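Local coordinates for ParB-C (Sulfolobus sp. NOB8H2, PDB 4RS7), which takes part in archaeal plasmid DNA segregation through a C-terminal domain of histone-like fold that pairs with a second copy and probably binds DNA, at the interface of chains A and B. Coordinates in Å, arbitrary orientation; residue numbers count along the deposited sequence, not the author numbering. Chains: chain A/B, ParB-C.

The centres of the C-alpha atoms of contact 1 and contact 2 lie about 16 Å apart in one continuous interface. Two helices run through both. Helix 63-74 of chain A gives A:Ile69, A:Glu72 and A:Met73 to contact 1 but A:Phe70 and A:Val74 to contact 2, and helix 24-49 of chain B supplies B:Val30 to the first and B:Met37, B:Ile40 and B:Tyr41 to the second. Contact 2 lies near the two-fold axis, where A:Tyr41 and B:Tyr41 meet; contact 1 lies further out, and its symmetry twin repeats it with the chains exchanged. Together they suggest an intertwined dimer typical of histone-like folds.

Contact 1: the interface of chains A and B. Residues chain A 52, 55-56, 59, 61, 69, 72-73; chain B 10-13, 16, 22, 30.
A:Glu72, A:Ile69 and B:Met10 carry this outer arm of the dimer interface, where helices 52-58 and 63-74 of chain A, joined by a loop, lie over helices 11-18 and 24-49 of chain B. The polar part is a helix cap. A:Glu72 turns CG anti to its backbone N (chi1 -174°) and runs on extended, so its carboxylate reaches the first turn of helix 11-18 of chain B. There the carboxylate oxygen OE2 accepts a hydrogen bond from the backbone N of B:Ser12 at 2.9 Å through its syn lone pair, and the N-H points at it fairly straight (159° at H). The second oxygen, OE1, accepts a bond from the hydroxyl OG of B:Ser12 at 3.0 Å from above the carboxylate plane, and water 1 bridges OE1 and OG. A glutamate suits the place because it is long enough to reach the neighbouring chain and carries two acceptors; its negative charge would probably also be favoured by the positive end of the helix dipole. B:Pro11 fits the first turn, which needs no N-H from it, and its CD packs against the carboxyl carbon.

One turn back, A:Ile69 uses both branches. Its CG2 touches the methyl CE of B:Met10 at 3.5 Å, the two side chains crossing at about a right angle, while CD1 reaches tip to tip toward CD1 of B:Leu16. The selenomethionine B:Met10 bends at its last torsion (chi3 60°), which lays CE between A:Ile69 and CB of A:Met73; a flexible unbranched chain can follow such an uneven surface. Farther along, branched aliphatic side chains interlock in an apolar seam. A:Leu55 CD2 meets B:Val30 CG2 at 3.8 Å, and B:Leu22 drives its methyl CD2 between A:Leu55 CG and A:Ile59 CD1, 3.7 Å from each.

Contact 2: the interface of chains A and B. Residues chain A 40-41, 43-45, 47-48, 70, 74, 77-78; chain B 37, 40-41, 77, 79-81.
B:Tyr41 sets CG anti to its carbonyl carbon (chi1 -72°) and turns its ring by chi2 113°, while the selenomethionine B:Met37, unbranched and flexible, folds back at its second torsion (chi2 -69°) so that SE and CE lie along A:Ala44. Both come from the long central helix 24-49, which runs alongside its twin, helix 24-50 of chain A, nearly antiparallel to it, in this histone-like dimer. B:Tyr41 buries more surface than any other residue here. Its CE2 meets CD2 of A:Tyr41, its own symmetry mate, at 3.4 Å, that carbon lying in the plane of the B:Tyr41 ring at its edge. A:Phe78 stands nearly perpendicular above the B:Tyr41 face, toward its rim, and turns its own edge to it, the centroids 5.5 Å apart; A:Ala44, small enough to let the phenol in, places CB 3.4 Å from CZ. The phenol OH holds water 2 at 2.9 Å, and that water also joins the carbonyl oxygens of A:Tyr41 and B:Arg79. An alanine in place of B:Tyr41 would remove the ring and the hydroxyl, and would probably loosen the aromatic packing and leave water 2 less firmly held. Nearby, B:Leu80, whose branch suits a flat ring, lays CD1 over the A:Phe70 face, 3.8 Å from the ring centroid, opposite A:Val74 CG2 on the other face. The backbone N of B:Phe81 donates to the hydroxyl OG of A:Ser45, a short-armed acceptor, at 3.0 Å.

Contact 1: the interface of chains A and B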
loop_
_atom_site.group_PDB
_atom_site.type_symbol
_atom_site.label_atom_id
_atom_site.label_comp_id
_atom_site.label_asym_id
_atom_site.label_seq_id
_atom_site.Cartn_x
_atom_site.Cartn_y
_atom_site.Cartn_z
ATOM N N VAL A 52 11.507 -2.615 -11.621
ATOM C CA VAL A 52 12.682 -2.001 -11.013
ATOM C C VAL A 52 13.587 -3.000 -10.290
ATOM O O VAL A 52 14.807 -2.839 -10.288
ATOM C CB VAL A 52 12.305 -0.851 -10.064
ATOM C CG1 VAL A 52 13.565 -0.203 -9.496
ATOM C CG2 VAL A 52 11.466 0.175 -10.799
ATOM N N LEU A 55 15.982 -4.432 -12.847
ATOM C CA LEU A 55 16.984 -3.429 -13.178
ATOM C C LEU A 55 18.091 -3.365 -12.121
ATOM O O LEU A 55 19.275 -3.424 -12.449
ATOM C CB LEU A 55 16.320 -2.060 -13.344
ATOM C CG LEU A 55 17.224 -0.855 -13.594
ATOM C CD1 LEU A 55 17.944 -0.989 -14.929
ATOM C CD2 LEU A 55 16.407 0.425 -13.543
ATOM N N LEU A 56 17.702 -3.259 -10.855
ATOM C CA LEU A 56 18.675 -3.140 -9.772
ATOM C C LEU A 56 19.472 -4.428 -9.582
ATOM O O LEU A 56 20.632 -4.396 -9.175
ATOM C CB LEU A 56 17.987 -2.738 -8.471
ATOM C CG LEU A 56 17.215 -1.421 -8.547
ATOM C CD1 LEU A 56 16.483 -1.157 -7.245
ATOM C CD2 LEU A 56 18.158 -0.272 -8.883
ATOM N N ILE A 59 22.478 -4.550 -11.990
ATOM C CA ILE A 59 23.607 -3.689 -11.654
ATOM C C ILE A 59 24.280 -4.082 -10.339
ATOM O O ILE A 59 25.189 -3.399 -9.873
ATOM C CB ILE A 59 23.226 -2.199 -11.648
ATOM C CG1 ILE A 59 22.238 -1.898 -10.526
ATOM C CG2 ILE A 59 22.640 -1.803 -12.989
ATOM C CD1 ILE A 59 21.883 -0.430 -10.419
ATOM N N LEU A 61 22.997 -4.758 -7.078
ATOM C CA LEU A 61 22.517 -4.419 -5.742
ATOM C C LEU A 61 22.105 -5.656 -4.958
ATOM O O LEU A 61 21.622 -6.631 -5.529
ATOM C CB LEU A 61 21.361 -3.418 -5.808
ATOM C CG LEU A 61 21.774 -1.944 -5.834
ATOM C CD1 LEU A 61 22.593 -1.626 -7.071
ATOM C CD2 LEU A 61 20.548 -1.045 -5.760
ATOM N N ILE A 69 15.440 0.671 -1.533
ATOM C CA ILE A 69 14.979 1.510 -2.626
ATOM C C ILE A 69 13.462 1.400 -2.822
ATOM O O ILE A 69 12.788 2.405 -3.054
ATOM C CB ILE A 69 15.763 1.218 -3.925
ATOM C CG1 ILE A 69 17.223 1.658 -3.744
ATOM C CG2 ILE A 69 15.134 1.940 -5.110
ATOM C CD1 ILE A 69 18.099 1.443 -4.956
ATOM N N GLU A 72 11.876 3.513 -0.188
ATOM C CA GLU A 72 12.066 4.912 -0.546
ATOM C C GLU A 72 11.026 5.322 -1.580
ATOM O O GLU A 72 10.509 6.439 -1.542
ATOM C CB GLU A 72 13.478 5.148 -1.083
ATOM C CG GLU A 72 13.813 6.606 -1.344
ATOM C CD GLU A 72 15.290 6.807 -1.633
ATOM O OE1 GLU A 72 16.098 6.720 -0.687
ATOM O OE2 GLU A 72 15.646 7.033 -2.806
HETATM N N MSE A 73 10.713 4.409 -2.495
HETATM C CA MSE A 73 9.749 4.692 -3.556
HETATM C C MSE A 73 8.309 4.778 -3.055
HETATM O O MSE A 73 7.553 5.652 -3.485
HETATM C CB MSE A 73 9.833 3.639 -4.670
HETATM C CG MSE A 73 8.776 3.816 -5.763
HETATM SE SE MSE A 73 8.813 2.408 -7.113
HETATM C CE MSE A 73 10.390 2.977 -8.123
HETATM N N MSE B 10 13.476 10.287 -4.734
HETATM C CA MSE B 10 14.317 9.112 -4.538
HETATM C C MSE B 10 15.813 9.409 -4.701
HETATM O O MSE B 10 16.393 9.153 -5.758
HETATM C CB MSE B 10 13.895 7.993 -5.494
HETATM C CG MSE B 10 12.405 7.653 -5.447
HETATM SE SE MSE B 10 11.998 6.083 -6.516
HETATM C CE MSE B 10 13.152 4.821 -5.566
ATOM N N PRO B 11 16.441 9.940 -3.641
ATOM C CA PRO B 11 17.877 10.242 -3.638
ATOM C C PRO B 11 18.736 9.032 -4.001
ATOM O O PRO B 11 19.822 9.206 -4.554
ATOM C CB PRO B 11 18.144 10.657 -2.189
ATOM C CG PRO B 11 16.843 11.176 -1.701
ATOM C CD PRO B 11 15.783 10.360 -2.390
ATOM N N SER B 12 18.261 7.827 -3.693
ATOM C CA SER B 12 19.019 6.613 -3.987
ATOM C C SER B 12 19.192 6.402 -5.485
ATOM O O SER B 12 20.223 5.901 -5.935
ATOM C CB SER B 12 18.345 5.388 -3.373
ATOM O OG SER B 12 18.429 5.423 -1.961
ATOM N N ILE B 13 18.172 6.767 -6.252
ATOM C CA ILE B 13 18.228 6.620 -7.701
ATOM C C ILE B 13 19.139 7.692 -8.297
ATOM O O ILE B 13 19.932 7.415 -9.201
ATOM C CB ILE B 13 16.823 6.689 -8.333
ATOM C CG1 ILE B 13 15.934 5.559 -7.792
ATOM C CG2 ILE B 13 16.915 6.607 -9.847
ATOM C CD1 ILE B 13 16.372 4.170 -8.210
ATOM N N LEU B 16 22.660 6.507 -7.848
ATOM C CA LEU B 16 23.016 5.454 -8.793
ATOM C C LEU B 16 23.292 5.992 -10.189
ATOM O O LEU B 16 24.183 5.505 -10.889
ATOM C CB LEU B 16 21.926 4.381 -8.843
ATOM C CG LEU B 16 21.929 3.426 -7.651
ATOM C CD1 LEU B 16 20.710 2.515 -7.676
ATOM C CD2 LEU B 16 23.219 2.616 -7.641
ATOM N N LEU B 22 23.273 3.535 -13.150
ATOM C CA LEU B 22 22.028 3.586 -13.911
ATOM C C LEU B 22 22.118 4.658 -14.989
ATOM O O LEU B 22 22.591 5.766 -14.728
ATOM C CB LEU B 22 20.842 3.908 -13.002
ATOM C CG LEU B 22 20.320 2.828 -12.063
ATOM C CD1 LEU B 22 19.136 3.369 -11.272
ATOM C CD2 LEU B 22 19.928 1.585 -12.846
ATOM N N VAL B 30 12.230 4.048 -14.198
ATOM C CA VAL B 30 11.964 4.053 -12.765
ATOM C C VAL B 30 10.908 5.093 -12.447
ATOM O O VAL B 30 10.043 4.878 -11.591
ATOM C CB VAL B 30 13.245 4.339 -11.955
ATOM C CG1 VAL B 30 12.912 4.552 -10.486
ATOM C CG2 VAL B 30 14.249 3.202 -12.129
HETATM O O HOH W 1 17.297 4.504 0.500
#

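Contact 2: the interface of chains A and B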
loop_
_atom_site.group_PDB
_atom_site.type_symbol
_atom_site.label_atom_id
_atom_site.label_comp_id
_atom_site.label_asym_id
_atom_site.label_seq_id
_atom_site.Cartn_x
_atom_site.Cartn_y
_atom_site.Cartn_z
ATOM N N ILE A 40 -4.284 -5.723 -3.127
ATOM C CA ILE A 40 -3.817 -4.453 -3.666
ATOM C C ILE A 40 -2.338 -4.245 -3.343
ATOM O O ILE A 40 -1.547 -3.868 -4.207
ATOM C CB ILE A 40 -4.672 -3.266 -3.157
ATOM C CG1 ILE A 40 -6.120 -3.430 -3.622
ATOM C CG2 ILE A 40 -4.113 -1.943 -3.653
ATOM C CD1 ILE A 40 -7.066 -2.376 -3.102
ATOM N N TYR A 41 -1.958 -4.512 -2.101
ATOM C CA TYR A 41 -0.570 -4.336 -1.699
ATOM C C TYR A 41 0.344 -5.399 -2.314
ATOM O O TYR A 41 1.525 -5.143 -2.569
ATOM C CB TYR A 41 -0.468 -4.257 -0.171
ATOM C CG TYR A 41 -1.156 -3.014 0.341
ATOM C CD1 TYR A 41 -2.515 -3.021 0.632
ATOM C CD2 TYR A 41 -0.462 -1.818 0.483
ATOM C CE1 TYR A 41 -3.159 -1.879 1.078
ATOM C CE2 TYR A 41 -1.102 -0.663 0.929
ATOM C CZ TYR A 41 -2.451 -0.707 1.224
ATOM O OH TYR A 41 -3.102 0.423 1.667
ATOM N N GLN A 43 -0.221 -6.573 -5.386
ATOM C CA GLN A 43 -0.096 -6.126 -6.778
ATOM C C GLN A 43 1.067 -5.159 -6.956
ATOM O O GLN A 43 1.784 -5.201 -7.960
ATOM C CB GLN A 43 -1.400 -5.476 -7.255
ATOM C CG GLN A 43 -2.516 -6.481 -7.492
ATOM C CD GLN A 43 -3.902 -5.865 -7.422
ATOM O OE1 GLN A 43 -4.071 -4.649 -7.545
ATOM N NE2 GLN A 43 -4.907 -6.710 -7.217
ATOM N N ALA A 44 1.246 -4.288 -5.971
ATOM C CA ALA A 44 2.362 -3.356 -5.960
ATOM C C ALA A 44 3.694 -4.095 -5.845
ATOM O O ALA A 44 4.651 -3.769 -6.545
ATOM C CB ALA A 44 2.201 -2.356 -4.825
ATOM N N SER A 45 3.762 -5.086 -4.959
ATOM C CA SER A 45 4.979 -5.876 -4.819
ATOM C C SER A 45 5.293 -6.595 -6.127
ATOM O O SER A 45 6.450 -6.683 -6.532
ATOM C CB SER A 45 4.846 -6.900 -3.684
ATOM O OG SER A 45 4.756 -6.264 -2.424
ATOM N N LEU A 47 4.514 -5.652 -9.229
ATOM C CA LEU A 47 5.058 -4.691 -10.182
ATOM C C LEU A 47 6.536 -4.450 -9.894
ATOM O O LEU A 47 7.356 -4.445 -10.808
ATOM C CB LEU A 47 4.286 -3.370 -10.148
ATOM C CG LEU A 47 4.810 -2.266 -11.079
ATOM C CD1 LEU A 47 4.870 -2.757 -12.514
ATOM C CD2 LEU A 47 3.956 -1.013 -10.978
ATOM N N TRP A 48 6.873 -4.257 -8.621
ATOM C CA TRP A 48 8.270 -4.075 -8.229
ATOM C C TRP A 48 9.147 -5.217 -8.743
ATOM O O TRP A 48 10.122 -4.983 -9.453
ATOM C CB TRP A 48 8.403 -3.969 -6.710
ATOM C CG TRP A 48 9.826 -3.896 -6.243
ATOM C CD1 TRP A 48 10.551 -4.896 -5.659
ATOM C CD2 TRP A 48 10.700 -2.764 -6.330
ATOM N NE1 TRP A 48 11.823 -4.453 -5.370
ATOM C CE2 TRP A 48 11.939 -3.147 -5.771
ATOM C CE3 TRP A 48 10.554 -1.462 -6.821
ATOM C CZ2 TRP A 48 13.024 -2.274 -5.689
ATOM C CZ3 TRP A 48 11.640 -0.593 -6.741
ATOM C CH2 TRP A 48 12.856 -1.005 -6.183
ATOM N N PHE A 70 12.927 0.187 -2.703
ATOM C CA PHE A 70 11.476 -0.008 -2.738
ATOM C C PHE A 70 10.773 0.872 -1.711
ATOM O O PHE A 70 9.821 1.578 -2.035
ATOM C CB PHE A 70 11.110 -1.478 -2.502
ATOM C CG PHE A 70 9.629 -1.718 -2.299
ATOM C CD1 PHE A 70 8.773 -1.817 -3.383
ATOM C CD2 PHE A 70 9.099 -1.858 -1.023
ATOM C CE1 PHE A 70 7.418 -2.045 -3.204
ATOM C CE2 PHE A 70 7.743 -2.087 -0.838
ATOM C CZ PHE A 70 6.905 -2.181 -1.929
ATOM N N VAL A 74 7.927 3.881 -2.150
ATOM C CA VAL A 74 6.504 3.707 -1.845
ATOM C C VAL A 74 6.039 4.176 -0.464
ATOM O O VAL A 74 4.841 4.262 -0.219
ATOM C CB VAL A 74 6.049 2.244 -2.066
ATOM C CG1 VAL A 74 6.414 1.788 -3.478
ATOM C CG2 VAL A 74 6.668 1.319 -1.013
ATOM N N TYR A 77 3.212 6.449 -0.104
ATOM C CA TYR A 77 1.933 5.892 -0.542
ATOM C C TYR A 77 1.238 5.069 0.543
ATOM O O TYR A 77 0.075 4.696 0.390
ATOM C CB TYR A 77 2.135 5.011 -1.776
ATOM C CG TYR A 77 2.743 5.723 -2.968
ATOM C CD1 TYR A 77 3.611 5.055 -3.822
ATOM C CD2 TYR A 77 2.438 7.049 -3.250
ATOM C CE1 TYR A 77 4.168 5.685 -4.915
ATOM C CE2 TYR A 77 2.992 7.690 -4.349
ATOM C CZ TYR A 77 3.857 6.999 -5.177
ATOM O OH TYR A 77 4.420 7.614 -6.271
ATOM N N PHE A 78 1.962 4.767 1.616
ATOM C CA PHE A 78 1.427 3.959 2.712
ATOM C C PHE A 78 0.555 4.821 3.618
ATOM O O PHE A 78 0.920 5.111 4.758
ATOM C CB PHE A 78 2.561 3.340 3.538
ATOM C CG PHE A 78 3.291 2.215 2.847
ATOM C CD1 PHE A 78 4.545 1.819 3.288
ATOM C CD2 PHE A 78 2.725 1.545 1.777
ATOM C CE1 PHE A 78 5.222 0.778 2.672
ATOM C CE2 PHE A 78 3.396 0.504 1.157
ATOM C CZ PHE A 78 4.644 0.122 1.603
HETATM N N MSE B 37 3.030 3.057 -9.270
HETATM C CA MSE B 37 2.804 2.602 -7.899
HETATM C C MSE B 37 1.728 3.429 -7.211
HETATM O O MSE B 37 0.908 2.887 -6.476
HETATM C CB MSE B 37 4.096 2.653 -7.080
HETATM C CG MSE B 37 5.119 1.605 -7.475
HETATM SE SE MSE B 37 4.556 -0.219 -7.016
HETATM C CE MSE B 37 6.053 -1.170 -7.804
ATOM N N ILE B 40 -1.724 2.138 -8.126
ATOM C CA ILE B 40 -2.072 0.874 -7.477
ATOM C C ILE B 40 -2.518 1.095 -6.034
ATOM O O ILE B 40 -3.596 0.651 -5.637
ATOM C CB ILE B 40 -0.901 -0.134 -7.527
ATOM C CG1 ILE B 40 -0.613 -0.521 -8.983
ATOM C CG2 ILE B 40 -1.205 -1.372 -6.662
ATOM C CD1 ILE B 40 0.647 -1.344 -9.175
ATOM N N TYR B 41 -1.697 1.793 -5.256
ATOM C CA TYR B 41 -1.998 2.023 -3.842
ATOM C C TYR B 41 -3.262 2.848 -3.639
ATOM O O TYR B 41 -3.957 2.701 -2.630
ATOM C CB TYR B 41 -0.816 2.692 -3.128
ATOM C CG TYR B 41 0.375 1.781 -2.909
ATOM C CD1 TYR B 41 1.577 2.003 -3.570
ATOM C CD2 TYR B 41 0.296 0.698 -2.043
ATOM C CE1 TYR B 41 2.671 1.173 -3.369
ATOM C CE2 TYR B 41 1.380 -0.140 -1.837
ATOM C CZ TYR B 41 2.566 0.104 -2.500
ATOM O OH TYR B 41 3.649 -0.723 -2.297
ATOM N N TYR B 77 -0.011 -4.568 5.814
ATOM C CA TYR B 77 0.195 -4.690 4.372
ATOM C C TYR B 77 1.233 -3.685 3.858
ATOM O O TYR B 77 1.609 -3.723 2.684
ATOM C CB TYR B 77 -1.118 -4.461 3.614
ATOM C CG TYR B 77 -2.258 -5.405 3.964
ATOM C CD1 TYR B 77 -3.577 -4.985 3.850
ATOM C CD2 TYR B 77 -2.021 -6.711 4.382
ATOM C CE1 TYR B 77 -4.626 -5.823 4.147
ATOM C CE2 TYR B 77 -3.079 -7.567 4.690
ATOM C CZ TYR B 77 -4.380 -7.108 4.566
ATOM O OH TYR B 77 -5.448 -7.923 4.860
ATOM N N ARG B 79 4.252 -3.116 3.246
ATOM C CA ARG B 79 5.547 -3.775 3.133
ATOM C C ARG B 79 5.744 -4.348 1.743
ATOM O O ARG B 79 4.810 -4.392 0.945
ATOM C CB ARG B 79 5.652 -4.900 4.164
ATOM C CG ARG B 79 4.595 -5.982 3.999
ATOM C CD ARG B 79 4.565 -6.934 5.209
ATOM N NE ARG B 79 3.465 -7.889 5.105
ATOM C CZ ARG B 79 3.540 -9.043 4.449
ATOM N NH1 ARG B 79 2.491 -9.852 4.400
ATOM N NH2 ARG B 79 4.665 -9.391 3.847
ATOM N N LEU B 80 6.969 -4.769 1.453
ATOM C CA LEU B 80 7.238 -5.524 0.244
ATOM C C LEU B 80 6.956 -6.984 0.563
ATOM O O LEU B 80 7.688 -7.607 1.331
ATOM C CB LEU B 80 8.698 -5.361 -0.181
ATOM C CG LEU B 80 9.140 -6.169 -1.405
ATOM C CD1 LEU B 80 8.344 -5.755 -2.645
ATOM C CD2 LEU B 80 10.624 -5.996 -1.648
ATOM N N PHE B 81 5.876 -7.520 0.012
ATOM C CA PHE B 81 5.573 -8.933 0.206
ATOM C C PHE B 81 6.689 -9.755 -0.414
ATOM O O PHE B 81 7.269 -9.352 -1.423
ATOM C CB PHE B 81 4.229 -9.291 -0.428
ATOM C CG PHE B 81 3.042 -8.749 0.320
ATOM C CD1 PHE B 81 2.849 -7.382 0.443
ATOM C CD2 PHE B 81 2.119 -9.607 0.900
ATOM C CE1 PHE B 81 1.762 -6.874 1.132
ATOM C CE2 PHE B 81 1.021 -9.109 1.590
ATOM C CZ PHE B 81 0.842 -7.738 1.705
HETATM O O HOH W 2 3.055 -3.302 -1.092
#